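Protease Do-like 2, chloroplastic (Arabidopsis thaliana, PDB 4FLN) is a serine endopeptidase of the chloroplast that makes the primary cut in the photodamaged D1 protein of plant photosystem II. Local coordinates at residues B[47-59]-B[69-81]. Numbering follows the deposited sequence.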
# COMPACT_ATOMS: atom_id res chain seq x y z
N LEU B 47 1.97 41.81 -16.70
CA LEU B 47 2.65 40.53 -16.74
C LEU B 47 4.14 40.71 -17.05
O LEU B 47 4.96 39.83 -16.77
CB LEU B 47 2.01 39.61 -17.78
CG LEU B 47 0.48 39.54 -17.76
CD1 LEU B 47 0.01 38.32 -18.53
CD2 LEU B 47 -0.04 39.49 -16.33
N ASN B 48 4.48 41.86 -17.62
CA ASN B 48 5.86 42.14 -17.98
C ASN B 48 6.73 42.47 -16.77
O ASN B 48 7.96 42.50 -16.85
CB ASN B 48 5.93 43.25 -19.03
CG ASN B 48 5.69 42.74 -20.44
OD1 ASN B 48 6.61 42.26 -21.10
ND2 ASN B 48 4.44 42.82 -20.91
N ALA B 49 6.07 42.69 -15.64
CA ALA B 49 6.79 42.96 -14.41
C ALA B 49 7.14 41.67 -13.69
O ALA B 49 7.88 41.68 -12.71
CB ALA B 49 5.95 43.85 -13.52
N VAL B 50 6.59 40.55 -14.16
CA VAL B 50 6.81 39.25 -13.53
C VAL B 50 8.01 38.59 -14.15
O VAL B 50 8.22 38.68 -15.36
CB VAL B 50 5.58 38.32 -13.65
CG1 VAL B 50 5.79 37.04 -12.86
CG2 VAL B 50 4.33 39.01 -13.18
N VAL B 51 8.80 37.92 -13.32
CA VAL B 51 10.07 37.34 -13.74
C VAL B 51 10.16 35.87 -13.34
O VAL B 51 9.59 35.47 -12.33
CB VAL B 51 11.24 38.13 -13.10
CG1 VAL B 51 12.46 37.25 -12.94
CG2 VAL B 51 11.56 39.38 -13.90
N LYS B 52 10.85 35.07 -14.14
CA LYS B 52 11.09 33.67 -13.78
C LYS B 52 12.42 33.56 -13.03
O LYS B 52 13.39 34.26 -13.35
CB LYS B 52 11.06 32.77 -15.02
CG LYS B 52 11.24 31.28 -14.70
CD LYS B 52 10.86 30.39 -15.88
CE LYS B 52 10.87 28.91 -15.49
NZ LYS B 52 10.16 28.02 -16.46
N VAL B 53 12.46 32.68 -12.04
CA VAL B 53 13.62 32.59 -11.15
C VAL B 53 14.30 31.24 -11.24
O VAL B 53 13.69 30.22 -10.94
CB VAL B 53 13.21 32.80 -9.67
CG1 VAL B 53 14.39 32.56 -8.75
CG2 VAL B 53 12.65 34.20 -9.47
N TYR B 54 15.56 31.24 -11.64
CA TYR B 54 16.36 30.02 -11.63
C TYR B 54 17.36 30.10 -10.49
O TYR B 54 18.08 31.09 -10.33
CB TYR B 54 17.11 29.83 -12.94
CG TYR B 54 16.24 29.81 -14.17
CD1 TYR B 54 15.98 28.62 -14.83
CD2 TYR B 54 15.68 30.97 -14.67
CE1 TYR B 54 15.18 28.60 -15.96
CE2 TYR B 54 14.89 30.96 -15.80
CZ TYR B 54 14.64 29.77 -16.45
OH TYR B 54 13.85 29.75 -17.57
N CYS B 55 17.40 29.04 -9.69
CA CYS B 55 18.28 28.99 -8.53
C CYS B 55 18.91 27.62 -8.31
O CYS B 55 18.22 26.60 -8.33
CB CYS B 55 17.53 29.42 -7.27
SG CYS B 55 18.42 29.07 -5.75
N THR B 56 20.22 27.62 -8.09
CA THR B 56 20.95 26.40 -7.79
C THR B 56 21.07 26.26 -6.28
O THR B 56 21.49 27.19 -5.60
CB THR B 56 22.33 26.43 -8.44
OG1 THR B 56 22.18 26.43 -9.86
CG2 THR B 56 23.13 25.21 -8.04
N HIS B 57 20.70 25.09 -5.76
CA HIS B 57 20.63 24.88 -4.32
C HIS B 57 21.67 23.90 -3.80
O HIS B 57 21.66 22.73 -4.17
CB HIS B 57 19.25 24.37 -3.92
CG HIS B 57 18.13 25.30 -4.27
ND1 HIS B 57 17.68 26.27 -3.40
CD2 HIS B 57 17.40 25.43 -5.40
CE1 HIS B 57 16.70 26.95 -3.98
NE2 HIS B 57 16.51 26.46 -5.19
N THR B 58 22.59 24.38 -2.96
CA THR B 58 23.42 23.46 -2.21
C THR B 58 23.13 23.58 -0.73
O THR B 58 23.58 24.53 -0.08
CB THR B 58 24.91 23.74 -2.41
OG1 THR B 58 25.18 23.94 -3.81
CG2 THR B 58 25.75 22.58 -1.88
N ALA B 59 22.43 22.61 -0.18
CA ALA B 59 22.15 22.59 1.25
C ALA B 59 23.23 21.79 1.96
O ALA B 59 23.89 20.96 1.33
CB ALA B 59 20.79 21.98 1.50
N GLN B 69 24.55 18.50 0.95
CA GLN B 69 23.63 17.67 0.20
C GLN B 69 23.87 17.82 -1.30
O GLN B 69 24.72 18.61 -1.73
CB GLN B 69 22.19 18.03 0.53
CG GLN B 69 21.82 17.76 1.97
CD GLN B 69 20.32 17.84 2.20
OE1 GLN B 69 19.60 18.46 1.42
NE2 GLN B 69 19.85 17.20 3.26
N ARG B 70 23.11 17.08 -2.09
CA ARG B 70 23.31 17.06 -3.54
C ARG B 70 22.80 18.34 -4.23
O ARG B 70 21.66 18.76 -4.00
CB ARG B 70 22.64 15.83 -4.13
CG ARG B 70 23.28 15.32 -5.39
CD ARG B 70 22.49 14.17 -5.97
NE ARG B 70 23.19 13.54 -7.08
CZ ARG B 70 24.05 12.54 -6.94
NH1 ARG B 70 24.30 12.04 -5.74
NH2 ARG B 70 24.64 12.02 -8.01
N GLN B 71 23.65 18.94 -5.07
CA GLN B 71 23.31 20.17 -5.77
C GLN B 71 22.25 19.99 -6.86
O GLN B 71 22.43 19.18 -7.78
CB GLN B 71 24.56 20.80 -6.40
CG GLN B 71 24.27 22.10 -7.16
CD GLN B 71 25.52 22.78 -7.71
OE1 GLN B 71 26.00 23.78 -7.17
NE2 GLN B 71 26.05 22.24 -8.80
N PHE B 72 21.16 20.75 -6.76
CA PHE B 72 20.12 20.73 -7.78
C PHE B 72 19.64 22.13 -8.19
O PHE B 72 19.93 23.12 -7.51
CB PHE B 72 18.93 19.89 -7.33
CG PHE B 72 18.17 20.47 -6.17
CD1 PHE B 72 18.69 20.41 -4.88
CD2 PHE B 72 16.93 21.05 -6.36
CE1 PHE B 72 17.99 20.93 -3.81
CE2 PHE B 72 16.23 21.58 -5.29
CZ PHE B 72 16.76 21.52 -4.01
N THR B 73 18.92 22.21 -9.30
CA THR B 73 18.37 23.48 -9.74
C THR B 73 16.84 23.44 -9.75
O THR B 73 16.25 22.44 -10.14
CB THR B 73 18.91 23.91 -11.12
OG1 THR B 73 20.34 23.78 -11.13
CG2 THR B 73 18.54 25.36 -11.43
N SER B 74 16.23 24.53 -9.29
CA SER B 74 14.78 24.64 -9.21
C SER B 74 14.33 25.98 -9.79
O SER B 74 15.15 26.87 -10.00
CB SER B 74 14.31 24.55 -7.76
OG SER B 74 14.25 25.84 -7.18
N THR B 75 13.03 26.12 -10.04
CA THR B 75 12.51 27.36 -10.60
C THR B 75 11.41 27.96 -9.72
O THR B 75 10.84 27.27 -8.87
CB THR B 75 11.98 27.16 -12.03
OG1 THR B 75 10.71 26.50 -12.00
CG2 THR B 75 12.96 26.33 -12.85
N GLY B 76 11.12 29.24 -9.94
CA GLY B 76 10.13 29.95 -9.15
C GLY B 76 9.71 31.25 -9.80
O GLY B 76 9.97 31.47 -10.98
N SER B 77 9.05 32.12 -9.04
CA SER B 77 8.64 33.41 -9.59
C SER B 77 9.02 34.62 -8.75
O SER B 77 9.10 34.54 -7.52
CB SER B 77 7.14 33.43 -9.86
OG SER B 77 6.81 32.51 -10.88
N ALA B 78 9.27 35.73 -9.43
CA ALA B 78 9.54 36.99 -8.76
C ALA B 78 8.95 38.13 -9.59
O ALA B 78 8.54 37.92 -10.74
CB ALA B 78 11.04 37.18 -8.55
N PHE B 79 8.88 39.33 -9.02
CA PHE B 79 8.36 40.48 -9.75
C PHE B 79 8.98 41.79 -9.31
O PHE B 79 9.49 41.90 -8.20
CB PHE B 79 6.84 40.55 -9.64
CG PHE B 79 6.33 40.59 -8.23
CD1 PHE B 79 6.17 39.42 -7.50
CD2 PHE B 79 5.99 41.79 -7.63
CE1 PHE B 79 5.69 39.46 -6.20
CE2 PHE B 79 5.51 41.83 -6.33
CZ PHE B 79 5.37 40.67 -5.61
N MET B 80 8.92 42.78 -10.19
CA MET B 80 9.50 44.09 -9.91
C MET B 80 8.59 44.90 -9.01
O MET B 80 7.44 45.20 -9.36
CB MET B 80 9.71 44.84 -11.23
CG MET B 80 10.53 44.06 -12.25
SD MET B 80 10.57 44.86 -13.86
CE MET B 80 11.56 43.70 -14.80
N ILE B 81 9.10 45.25 -7.83
CA ILE B 81 8.37 46.07 -6.87
C ILE B 81 8.77 47.53 -6.90
O ILE B 81 8.25 48.33 -6.12
CB ILE B 81 8.55 45.55 -5.46
CG1 ILE B 81 10.03 45.48 -5.10
CG2 ILE B 81 7.91 44.18 -5.33
CD1 ILE B 81 10.28 44.89 -3.75
O HOH W 1 20.91 21.22 -1.97
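Val51, Val53, Cys55 and His57 pair with Ala78, Gly76, Ser74 and Phe72 as the hydrogen-bonded pairs of an antiparallel ladder between the first two strands of the N-terminal chymotrypsin-like barrel. Each pair exchanges two N-H...O bonds, from nearly straight, His57 N to Phe72 O (2.7 Å, 174°), to bent, Gly76 N to Val53 O. The return bond from Phe72 N to His57 O is weak. Past the strand ends, Gln69 N donates to Ala59 O, and one water donates to His57 O and Arg70 O while accepting from Ala59 N (2.7 Å).

The imidazole of His57 is held at both nitrogens. With CG turned beside its own backbone N (chi1 -60°), the ring brings NE2 to 3.1 Å from Ser74 OG, which lies at the ring edge, and ND1 bonds to Glu94 O. His57 CB lies over one face of the Phe72 ring, a CH-pi contact 4.0 Å from the centroid. The ring planes are near parallel (23°) but slid apart, so the rings barely overlap. A leucine at His57 would probably leave Ser74 OG and Glu94 O without this shared partner.

Thr56 OG1 and Thr73 OG1 form a weak bond (3.5 Å), and Thr56 CG2 lies by Gln71 OE1, which is bonded to Tyr493 OH of a second subunit. Val53 CG2 packs against Ala78 CB. Ser77 OG accepts from Tyr157 N and is also hydrogen-bonded to Gly198 O. The hydrogen-bonded pairs thus serve each other, while Lys52, Tyr54 and Thr56 turn their backbones to strand 96-102; Ser77's backbone ties the ladder to Ser200, probably of the charge relay, and Gln71 OE1 to the neighbouring subunit.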